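Long-range contact in toluene, o-xylene monooxygenase oxygenase subunit (Pseudomonas stutzeri, PDB 2INC), which forms part of a multi-subunit monooxygenase that probably uses molecular oxygen to hydroxylate aromatic hydrocarbons such as toluene and o-xylene: residues Lys220-Gln229 / Ala247-Arg258. Sequence-based numbering, arbitrary orientation.
Sequences KPAVEEALLQ and AQAQKRDAERHR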
loop_
_atom_site.group_PDB
_atom_site.type_symbol
_atom_site.label_atom_id
_atom_site.label_comp_id
_atom_site.label_asym_id
_atom_site.label_seq_id
_atom_site.Cartn_x
_atom_site.Cartn_y
_atom_site.Cartn_z
ATOM N N LYS B 220 -4.886 -36.967 -8.845
ATOM C CA LYS B 220 -3.993 -36.159 -8.031
ATOM C C LYS B 220 -3.456 -36.921 -6.808
ATOM O O LYS B 220 -2.243 -36.880 -6.519
ATOM C CB LYS B 220 -4.656 -34.808 -7.666
ATOM C CG LYS B 220 -4.402 -33.768 -8.763
ATOM C CD LYS B 220 -5.186 -32.458 -8.634
ATOM C CE LYS B 220 -4.990 -31.818 -7.291
ATOM N NZ LYS B 220 -3.578 -31.492 -6.969
ATOM N N PRO B 221 -4.334 -37.588 -6.047
ATOM C CA PRO B 221 -3.697 -38.306 -4.925
ATOM C C PRO B 221 -2.679 -39.365 -5.354
ATOM O O PRO B 221 -1.696 -39.518 -4.657
ATOM C CB PRO B 221 -4.891 -38.873 -4.128
ATOM C CG PRO B 221 -6.023 -37.832 -4.462
ATOM C CD PRO B 221 -5.802 -37.670 -5.984
ATOM N N ALA B 222 -2.865 -40.015 -6.509
ATOM C CA ALA B 222 -1.861 -40.943 -7.053
ATOM C C ALA B 222 -0.584 -40.215 -7.459
ATOM O O ALA B 222 0.516 -40.689 -7.175
ATOM C CB ALA B 222 -2.396 -41.763 -8.209
ATOM N N VAL B 223 -0.709 -39.100 -8.184
ATOM C CA VAL B 223 0.476 -38.296 -8.552
ATOM C C VAL B 223 1.218 -37.802 -7.305
ATOM O O VAL B 223 2.455 -37.867 -7.203
ATOM C CB VAL B 223 0.086 -37.088 -9.431
ATOM C CG1 VAL B 223 1.318 -36.194 -9.650
ATOM C CG2 VAL B 223 -0.451 -37.577 -10.740
ATOM N N GLU B 224 0.460 -37.331 -6.317
ATOM C CA GLU B 224 1.085 -36.689 -5.174
ATOM C C GLU B 224 1.807 -37.731 -4.344
ATOM O O GLU B 224 2.886 -37.467 -3.849
ATOM C CB GLU B 224 0.053 -35.936 -4.347
ATOM C CG GLU B 224 -0.508 -34.718 -5.142
ATOM C CD GLU B 224 -1.940 -34.343 -4.752
ATOM O OE1 GLU B 224 -2.501 -34.909 -3.746
ATOM O OE2 GLU B 224 -2.503 -33.468 -5.459
ATOM N N GLU B 225 1.209 -38.915 -4.195
ATOM C CA GLU B 225 1.848 -39.980 -3.399
ATOM C C GLU B 225 3.080 -40.569 -4.095
ATOM O O GLU B 225 4.124 -40.734 -3.474
ATOM C CB GLU B 225 0.833 -41.031 -2.915
ATOM C CG GLU B 225 -0.214 -40.483 -1.894
ATOM C CD GLU B 225 0.352 -39.653 -0.708
ATOM O OE1 GLU B 225 1.311 -40.112 -0.031
ATOM O OE2 GLU B 225 -0.180 -38.537 -0.423
ATOM N N ALA B 226 3.009 -40.784 -5.395
ATOM C CA ALA B 226 4.181 -41.258 -6.113
ATOM C C ALA B 226 5.309 -40.230 -6.196
ATOM O O ALA B 226 6.466 -40.492 -5.804
ATOM C CB ALA B 226 3.776 -41.769 -7.526
ATOM N N LEU B 227 4.977 -39.048 -6.693
ATOM C CA LEU B 227 5.981 -38.071 -7.070
ATOM C C LEU B 227 6.368 -37.155 -5.945
ATOM O O LEU B 227 7.469 -36.651 -5.928
ATOM C CB LEU B 227 5.501 -37.238 -8.252
ATOM C CG LEU B 227 5.792 -37.828 -9.622
ATOM C CD1 LEU B 227 4.938 -39.089 -9.924
ATOM C CD2 LEU B 227 5.522 -36.783 -10.642
ATOM N N LEU B 228 5.496 -36.896 -4.986
ATOM C CA LEU B 228 5.937 -35.987 -3.938
ATOM C C LEU B 228 6.337 -36.835 -2.744
ATOM O O LEU B 228 7.482 -36.767 -2.289
ATOM C CB LEU B 228 4.858 -34.946 -3.576
ATOM C CG LEU B 228 4.301 -34.098 -4.715
ATOM C CD1 LEU B 228 3.278 -33.078 -4.172
ATOM C CD2 LEU B 228 5.420 -33.408 -5.490
ATOM N N GLN B 229 5.419 -37.666 -2.284
ATOM C CA GLN B 229 5.686 -38.461 -1.115
ATOM C C GLN B 229 6.836 -39.467 -1.303
ATOM O O GLN B 229 7.817 -39.397 -0.575
ATOM C CB GLN B 229 4.422 -39.128 -0.613
ATOM C CG GLN B 229 4.553 -39.691 0.789
ATOM C CD GLN B 229 4.791 -38.634 1.819
ATOM O OE1 GLN B 229 4.248 -37.534 1.738
ATOM N NE2 GLN B 229 5.591 -38.953 2.806
ATOM N N ALA B 247 9.581 -31.151 -2.431
ATOM C CA ALA B 247 8.414 -31.992 -2.551
ATOM C C ALA B 247 7.492 -31.786 -1.351
ATOM O O ALA B 247 6.251 -31.758 -1.458
ATOM C CB ALA B 247 8.858 -33.500 -2.700
ATOM N N GLN B 248 8.086 -31.630 -0.177
ATOM C CA GLN B 248 7.254 -31.355 1.017
ATOM C C GLN B 248 6.554 -29.978 0.881
ATOM O O GLN B 248 5.396 -29.834 1.297
ATOM C CB GLN B 248 8.139 -31.396 2.263
ATOM C CG GLN B 248 7.393 -31.129 3.566
ATOM C CD GLN B 248 8.327 -31.234 4.752
ATOM O OE1 GLN B 248 9.477 -31.637 4.587
ATOM N NE2 GLN B 248 7.845 -30.876 5.949
ATOM N N ALA B 249 7.269 -28.976 0.304
ATOM C CA ALA B 249 6.708 -27.634 0.077
ATOM C C ALA B 249 5.511 -27.727 -0.876
ATOM O O ALA B 249 4.497 -27.089 -0.684
ATOM C CB ALA B 249 7.735 -26.732 -0.500
ATOM N N GLN B 250 5.648 -28.523 -1.913
ATOM C CA GLN B 250 4.578 -28.701 -2.909
ATOM C C GLN B 250 3.407 -29.459 -2.322
ATOM O O GLN B 250 2.251 -29.182 -2.638
ATOM C CB GLN B 250 5.135 -29.399 -4.156
ATOM C CG GLN B 250 6.179 -28.574 -4.864
ATOM C CD GLN B 250 6.928 -29.334 -5.985
ATOM O OE1 GLN B 250 7.030 -30.549 -5.948
ATOM N NE2 GLN B 250 7.497 -28.602 -6.942
ATOM N N LYS B 251 3.683 -30.415 -1.462
ATOM C CA LYS B 251 2.629 -31.171 -0.818
ATOM C C LYS B 251 1.682 -30.273 -0.008
ATOM O O LYS B 251 0.548 -30.638 0.217
ATOM C CB LYS B 251 3.239 -32.256 0.081
ATOM C CG LYS B 251 2.248 -33.325 0.502
ATOM C CD LYS B 251 2.394 -34.569 -0.347
ATOM C CE LYS B 251 1.197 -35.501 -0.170
ATOM N NZ LYS B 251 1.446 -36.583 0.833
ATOM N N ARG B 252 2.162 -29.130 0.479
ATOM C CA ARG B 252 1.304 -28.190 1.202
ATOM C C ARG B 252 0.178 -27.692 0.268
ATOM O O ARG B 252 -0.966 -27.518 0.703
ATOM C CB ARG B 252 2.111 -26.993 1.673
ATOM C CG ARG B 252 3.131 -27.328 2.804
ATOM C CD ARG B 252 4.013 -26.097 3.185
ATOM N NE ARG B 252 3.275 -25.046 3.898
ATOM C CZ ARG B 252 3.155 -24.979 5.233
ATOM N NH1 ARG B 252 3.685 -25.904 6.032
ATOM N NH2 ARG B 252 2.490 -23.981 5.778
ATOM N N ASP B 253 0.517 -27.461 -1.001
ATOM C CA ASP B 253 -0.515 -27.102 -2.005
ATOM C C ASP B 253 -1.463 -28.292 -2.189
ATOM O O ASP B 253 -2.710 -28.160 -2.157
ATOM C CB ASP B 253 0.125 -26.765 -3.372
ATOM C CG ASP B 253 0.972 -25.511 -3.335
ATOM O OD1 ASP B 253 0.827 -24.679 -2.410
ATOM O OD2 ASP B 253 1.803 -25.327 -4.246
ATOM N N ALA B 254 -0.878 -29.482 -2.331
ATOM C CA ALA B 254 -1.707 -30.665 -2.570
ATOM C C ALA B 254 -2.700 -30.882 -1.415
ATOM O O ALA B 254 -3.845 -31.243 -1.646
ATOM C CB ALA B 254 -0.829 -31.889 -2.754
ATOM N N GLU B 255 -2.236 -30.695 -0.186
ATOM C CA GLU B 255 -3.131 -30.805 0.974
ATOM C C GLU B 255 -4.283 -29.803 0.893
ATOM O O GLU B 255 -5.396 -30.152 1.210
ATOM C CB GLU B 255 -2.337 -30.621 2.265
ATOM C CG GLU B 255 -1.482 -31.848 2.644
ATOM C CD GLU B 255 -0.191 -31.440 3.456
ATOM O OE1 GLU B 255 -0.170 -30.373 4.149
ATOM O OE2 GLU B 255 0.810 -32.193 3.404
ATOM N N ARG B 256 -4.008 -28.582 0.448
ATOM C CA ARG B 256 -5.069 -27.588 0.200
ATOM C C ARG B 256 -6.126 -28.038 -0.831
ATOM O O ARG B 256 -7.335 -27.901 -0.614
ATOM C CB ARG B 256 -4.465 -26.250 -0.224
ATOM C CG ARG B 256 -5.486 -25.133 -0.263
ATOM C CD ARG B 256 -4.847 -23.752 -0.321
ATOM N NE ARG B 256 -3.882 -23.618 -1.439
ATOM C CZ ARG B 256 -2.576 -23.620 -1.241
ATOM N NH1 ARG B 256 -1.704 -23.508 -2.240
ATOM N NH2 ARG B 256 -2.127 -23.756 -0.014
ATOM N N HIS B 257 -5.661 -28.551 -1.978
ATOM C CA HIS B 257 -6.559 -29.074 -2.974
ATOM C C HIS B 257 -7.436 -30.192 -2.401
ATOM O O HIS B 257 -8.616 -30.262 -2.713
ATOM C CB HIS B 257 -5.780 -29.605 -4.170
ATOM C CG HIS B 257 -4.795 -28.614 -4.722
ATOM N ND1 HIS B 257 -3.692 -28.994 -5.467
ATOM C CD2 HIS B 257 -4.704 -27.267 -4.575
ATOM C CE1 HIS B 257 -2.999 -27.915 -5.807
ATOM N NE2 HIS B 257 -3.581 -26.853 -5.266
ATOM N N ARG B 258 -6.850 -31.062 -1.582
ATOM C CA ARG B 258 -7.649 -32.144 -0.982
ATOM C C ARG B 258 -8.692 -31.569 -0.019
ATOM O O ARG B 258 -9.793 -32.112 0.109
ATOM C CB ARG B 258 -6.747 -33.163 -0.266
ATOM C CG ARG B 258 -6.005 -34.123 -1.185
ATOM C CD ARG B 258 -4.924 -34.866 -0.405
ATOM N NE ARG B 258 -3.899 -35.385 -1.319
ATOM C CZ ARG B 258 -2.925 -36.185 -0.923
ATOM N NH1 ARG B 258 -2.870 -36.545 0.355
ATOM N NH2 ARG B 258 -2.005 -36.608 -1.795
#
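Arg258 joins Glu224 and Glu225 in a salt-bridge network. Its chain runs extended from CG to NE, carrying the guanidinium across to helix 208-237, and its length and several N-H groups suit it to serving both acids. NE and NH2 of Arg258 converge side-on on OE1 of Glu224, at 2.8 and 2.6 Å. Arg258 NH2 also gives a straighter bond (162°) to the anti lone pair of Glu225 OE2, 3.0 Å away. Lys251 NZ reaches Glu225 OE2 at 2.8 Å from the syn side, somewhat out of the carboxylate plane, while the other oxygen of Glu224, OE2, takes Lys220 NZ at 2.7 Å.

The segments are nearly antiparallel (164°) neighbours in a helical bundle of the ferritin clan. Lys251 is a knob in the hole formed by Glu224, Glu225, Leu228 and Gln229, its aliphatic chain suited to Leu228.

Two further hydrogen bonds cross the contact: Lys251 NZ to Gln229 OE1 (3.1 Å), and Lys220 NZ to His257 ND1 (2.9 Å), tilted 18° from the ring plane. His257 NE2 is hydrogen-bonded to Asp154 of helix 142-172.

Small residues allow close approach: Ala254 CB lies against the Glu224 carboxylate, and Ala247 CB meets Leu228 CB at 4.3 Å.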